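Local coordinates for protein CalS13 (Micromonospora echinospora, PDB 4ZAS) that probably transfers an amino group to a nucleotide-linked keto sugar as a pyridoxal-phosphate-dependent aminotransferase of the DegT/DnrJ/EryC1 family, at residues V312-R317 / Y328-R333. Numbering follows the deposited sequence.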
ATOM      1  N   VAL A 312     -28.740  26.920 -10.548  1.00 58.24           N
ATOM      2  CA  VAL A 312     -28.458  25.627  -9.940  1.00 59.95           C
ATOM      3  C   VAL A 312     -28.959  24.534 -10.863  1.00 56.73           C
ATOM      4  O   VAL A 312     -30.160  24.423 -11.089  1.00 55.74           O
ATOM      5  CB  VAL A 312     -29.097  25.499  -8.549  1.00 54.86           C
ATOM      6  CG1 VAL A 312     -28.999  24.075  -8.068  1.00 48.76           C
ATOM      7  CG2 VAL A 312     -28.444  26.445  -7.584  1.00 47.70           C
ATOM      8  N   GLU A 313     -28.043  23.788 -11.466  1.00 53.82           N
ATOM      9  CA  GLU A 313     -28.444  22.676 -12.314  1.00 51.03           C
ATOM     10  C   GLU A 313     -28.102  21.381 -11.620  1.00 48.79           C
ATOM     11  O   GLU A 313     -26.966  21.199 -11.179  1.00 53.24           O
ATOM     12  CB  GLU A 313     -27.772  22.747 -13.688  1.00 55.88           C
ATOM     13  CG  GLU A 313     -28.050  24.059 -14.406  1.00 63.92           C
ATOM     14  CD  GLU A 313     -27.698  24.032 -15.881  1.00 61.92           C
ATOM     15  OE1 GLU A 313     -27.284  22.963 -16.392  1.00 51.31           O
ATOM     16  OE2 GLU A 313     -27.828  25.103 -16.518  1.00 62.50           O
ATOM     17  N   GLN A 314     -29.068  20.475 -11.536  1.00 48.87           N
ATOM     18  CA  GLN A 314     -28.848  19.205 -10.848  1.00 50.62           C
ATOM     19  C   GLN A 314     -28.384  18.168 -11.869  1.00 53.05           C
ATOM     20  O   GLN A 314     -28.443  18.408 -13.081  1.00 54.81           O
ATOM     21  CB  GLN A 314     -30.125  18.734 -10.145  1.00 47.36           C
ATOM     22  CG  GLN A 314     -30.702  19.740  -9.142  1.00 55.69           C
ATOM     23  CD  GLN A 314     -31.929  19.219  -8.404  1.00 67.13           C
ATOM     24  OE1 GLN A 314     -32.175  18.018  -8.335  1.00 82.45           O
ATOM     25  NE2 GLN A 314     -32.727  20.128  -7.894  1.00 64.09           N
ATOM     26  N   THR A 315     -27.940  17.023 -11.363  1.00 50.10           N
ATOM     27  CA  THR A 315     -27.449  15.902 -12.157  1.00 49.46           C
ATOM     28  C   THR A 315     -28.617  15.026 -12.604  1.00 52.95           C
ATOM     29  O   THR A 315     -29.667  15.012 -11.959  1.00 56.84           O
ATOM     30  CB  THR A 315     -26.431  15.060 -11.340  1.00 56.29           C
ATOM     31  OG1 THR A 315     -25.165  15.731 -11.314  1.00 51.96           O
ATOM     32  CG2 THR A 315     -26.227  13.665 -11.937  1.00 70.40           C
ATOM     33  N   GLU A 316     -28.455  14.357 -13.745  1.00 52.52           N
ATOM     34  CA  GLU A 316     -29.416  13.373 -14.256  1.00 56.67           C
ATOM     35  C   GLU A 316     -29.840  12.330 -13.197  1.00 55.38           C
ATOM     36  O   GLU A 316     -29.045  11.962 -12.334  1.00 57.47           O
ATOM     37  CB  GLU A 316     -28.792  12.674 -15.471  1.00 58.38           C
ATOM     38  CG  GLU A 316     -29.563  11.500 -16.024  1.00 63.83           C
ATOM     39  CD  GLU A 316     -28.731  10.668 -16.980  1.00 65.52           C
ATOM     40  OE1 GLU A 316     -28.352   9.525 -16.624  1.00 56.32           O
ATOM     41  OE2 GLU A 316     -28.498  11.154 -18.111  1.00 74.44           O
ATOM     42  N   ARG A 317     -31.089  11.871 -13.256  1.00 51.52           N
ATOM     43  CA  ARG A 317     -31.565  10.810 -12.358  1.00 50.51           C
ATOM     44  C   ARG A 317     -32.360   9.763 -13.120  1.00 48.01           C
ATOM     45  O   ARG A 317     -33.450  10.031 -13.581  1.00 64.87           O
ATOM     46  CB  ARG A 317     -32.445  11.356 -11.223  1.00 41.78           C
ATOM     47  CG  ARG A 317     -31.825  12.401 -10.326  1.00 38.29           C
ATOM     48  CD  ARG A 317     -31.052  11.785  -9.192  1.00 47.14           C
ATOM     49  NE  ARG A 317     -30.610  12.802  -8.246  1.00 49.48           N
ATOM     50  CZ  ARG A 317     -29.522  13.550  -8.404  1.00 49.77           C
ATOM     51  NH1 ARG A 317     -28.776  13.428  -9.491  1.00 46.50           N
ATOM     52  NH2 ARG A 317     -29.202  14.452  -7.488  1.00 49.35           N
ATOM     53  N   TYR A 328     -23.509  15.451  -2.562  1.00 47.20           N
ATOM     54  CA  TYR A 328     -24.557  15.878  -3.485  1.00 43.12           C
ATOM     55  C   TYR A 328     -23.987  16.889  -4.493  1.00 45.59           C
ATOM     56  O   TYR A 328     -23.451  17.929  -4.091  1.00 43.48           O
ATOM     57  CB  TYR A 328     -25.740  16.483  -2.725  1.00 47.77           C
ATOM     58  CG  TYR A 328     -26.952  16.725  -3.592  1.00 42.11           C
ATOM     59  CD1 TYR A 328     -27.092  17.899  -4.306  1.00 43.06           C
ATOM     60  CD2 TYR A 328     -27.940  15.764  -3.713  1.00 39.08           C
ATOM     61  CE1 TYR A 328     -28.185  18.119  -5.107  1.00 46.99           C
ATOM     62  CE2 TYR A 328     -29.036  15.969  -4.517  1.00 50.27           C
ATOM     63  CZ  TYR A 328     -29.162  17.148  -5.212  1.00 52.34           C
ATOM     64  OH  TYR A 328     -30.274  17.355  -6.002  1.00 50.30           O
ATOM     65  N   PRO A 329     -24.083  16.576  -5.797  1.00 42.43           N
ATOM     66  CA  PRO A 329     -23.572  17.386  -6.908  1.00 38.30           C
ATOM     67  C   PRO A 329     -24.535  18.494  -7.364  1.00 50.00           C
ATOM     68  O   PRO A 329     -25.753  18.283  -7.363  1.00 54.52           O
ATOM     69  CB  PRO A 329     -23.398  16.362  -8.026  1.00 37.83           C
ATOM     70  CG  PRO A 329     -24.469  15.399  -7.783  1.00 41.41           C
ATOM     71  CD  PRO A 329     -24.643  15.306  -6.284  1.00 46.44           C
ATOM     72  N   LEU A 330     -23.981  19.654  -7.726  1.00 45.43           N
ATOM     73  CA  LEU A 330     -24.707  20.719  -8.400  1.00 44.50           C
ATOM     74  C   LEU A 330     -23.809  21.315  -9.485  1.00 50.08           C
ATOM     75  O   LEU A 330     -22.587  21.265  -9.370  1.00 44.62           O
ATOM     76  CB  LEU A 330     -25.122  21.824  -7.427  1.00 47.17           C
ATOM     77  CG  LEU A 330     -26.187  21.517  -6.383  1.00 49.22           C
ATOM     78  CD1 LEU A 330     -26.458  22.769  -5.542  1.00 45.27           C
ATOM     79  CD2 LEU A 330     -27.454  20.982  -7.047  1.00 53.85           C
ATOM     80  N   LYS A 331     -24.396  21.863 -10.542  1.00 52.25           N
ATOM     81  CA  LYS A 331     -23.612  22.702 -11.440  1.00 50.99           C
ATOM     82  C   LYS A 331     -24.118  24.140 -11.331  1.00 53.02           C
ATOM     83  O   LYS A 331     -25.275  24.420 -11.649  1.00 64.19           O
ATOM     84  CB  LYS A 331     -23.674  22.185 -12.871  1.00 47.59           C
ATOM     85  CG  LYS A 331     -23.104  20.793 -13.013  1.00 41.51           C
ATOM     86  CD  LYS A 331     -23.382  20.227 -14.374  1.00 45.13           C
ATOM     87  CE  LYS A 331     -24.850  19.824 -14.496  1.00 50.43           C
ATOM     88  NZ  LYS A 331     -25.211  19.433 -15.890  1.00 54.94           N
ATOM     89  N   VAL A 332     -23.256  25.047 -10.880  1.00 43.59           N
ATOM     90  CA  VAL A 332     -23.688  26.397 -10.528  1.00 45.48           C
ATOM     91  C   VAL A 332     -22.946  27.484 -11.289  1.00 48.87           C
ATOM     92  O   VAL A 332     -21.757  27.352 -11.563  1.00 63.40           O
ATOM     93  CB  VAL A 332     -23.517  26.646  -9.012  1.00 55.73           C
ATOM     94  CG1 VAL A 332     -24.298  25.627  -8.230  1.00 59.96           C
ATOM     95  CG2 VAL A 332     -22.052  26.563  -8.601  1.00 51.88           C
ATOM     96  N   ARG A 333     -23.652  28.554 -11.640  1.00 56.41           N
ATOM     97  CA  ARG A 333     -23.021  29.777 -12.132  1.00 61.02           C
ATOM     98  C   ARG A 333     -22.215  30.394 -10.988  1.00 58.60           C
ATOM     99  O   ARG A 333     -22.595  30.254  -9.826  1.00 58.65           O
ATOM    100  CB  ARG A 333     -24.065  30.776 -12.658  1.00 70.98           C
ATOM    101  CG  ARG A 333     -24.979  31.338 -11.564  1.00 77.38           C
ATOM    102  CD  ARG A 333     -25.760  32.628 -11.919  1.00 73.36           C
ATOM    103  NE  ARG A 333     -26.499  33.049 -10.729  1.00 77.75           N
ATOM    104  CZ  ARG A 333     -25.971  33.777  -9.736  1.00 81.21           C
ATOM    105  NH1 ARG A 333     -24.710  34.200  -9.799  1.00 68.12           N
ATOM    106  NH2 ARG A 333     -26.702  34.092  -8.673  1.00 87.52           N
TER
HETATM  107  O   HOH W   1     -27.932  16.587  -8.558  1.00 36.56           O
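E313 and K331 form an antiparallel hydrogen-bonded pair, E313 N to K331 O at 2.8 Å and K331 N to E313 O at 2.7 Å, the latter nearly straight. Strand 312-313 is thereby edge-paired with strand 328-332, the middle strand of a three-stranded antiparallel sheet completed by strand 379-382, away from the sugar-nucleotide pocket. V312 and V332, the adjoining non-hydrogen-bonded pair, turn to the face covered by helix 390-401. CG1 of V312, anti to the backbone N, reaches diagonally across to CD2 of L330 at 3.6 Å, and I400 packs on both residues. E313 and K331 lie on the other face; their charged ends stop short of a salt bridge, E313 turning its carboxylate to R378 and K331 its NZ to the carbonyl of P137. Past Q314 the chains diverge, T315 CA lying 6.7 Å from P329 CA, and a water takes over the bridging: it accepts from T315 N and from R317 NH2 at 2.7 Å and donates to P329 O. Q314 runs extended beside L330, and its OE1 comes 3.1 Å from Y328 OH at the ring's edge, with amide and ring planes 67° apart. With an alanine here in place of Q314, L330 CD2 and the hydroxyl of Y328 would probably be left with a gap beside them, and the amide's weak hydrogen bond to the carbonyl of D303 would be lost. The carboxylate of D303 joins two side chains here, hydrogen-bonded to Y328 OH and salt-bridged to R317. The bend of R317 at chi2 (-86°) brings its guanidinium back toward its own backbone, where NH1 donates to E316 O from above the carbonyl plane. Y328 CE2 lies at the guanidinium's edge, near its plane, 3.3 Å from R317 NH2, with guanidinium and ring planes 79° apart.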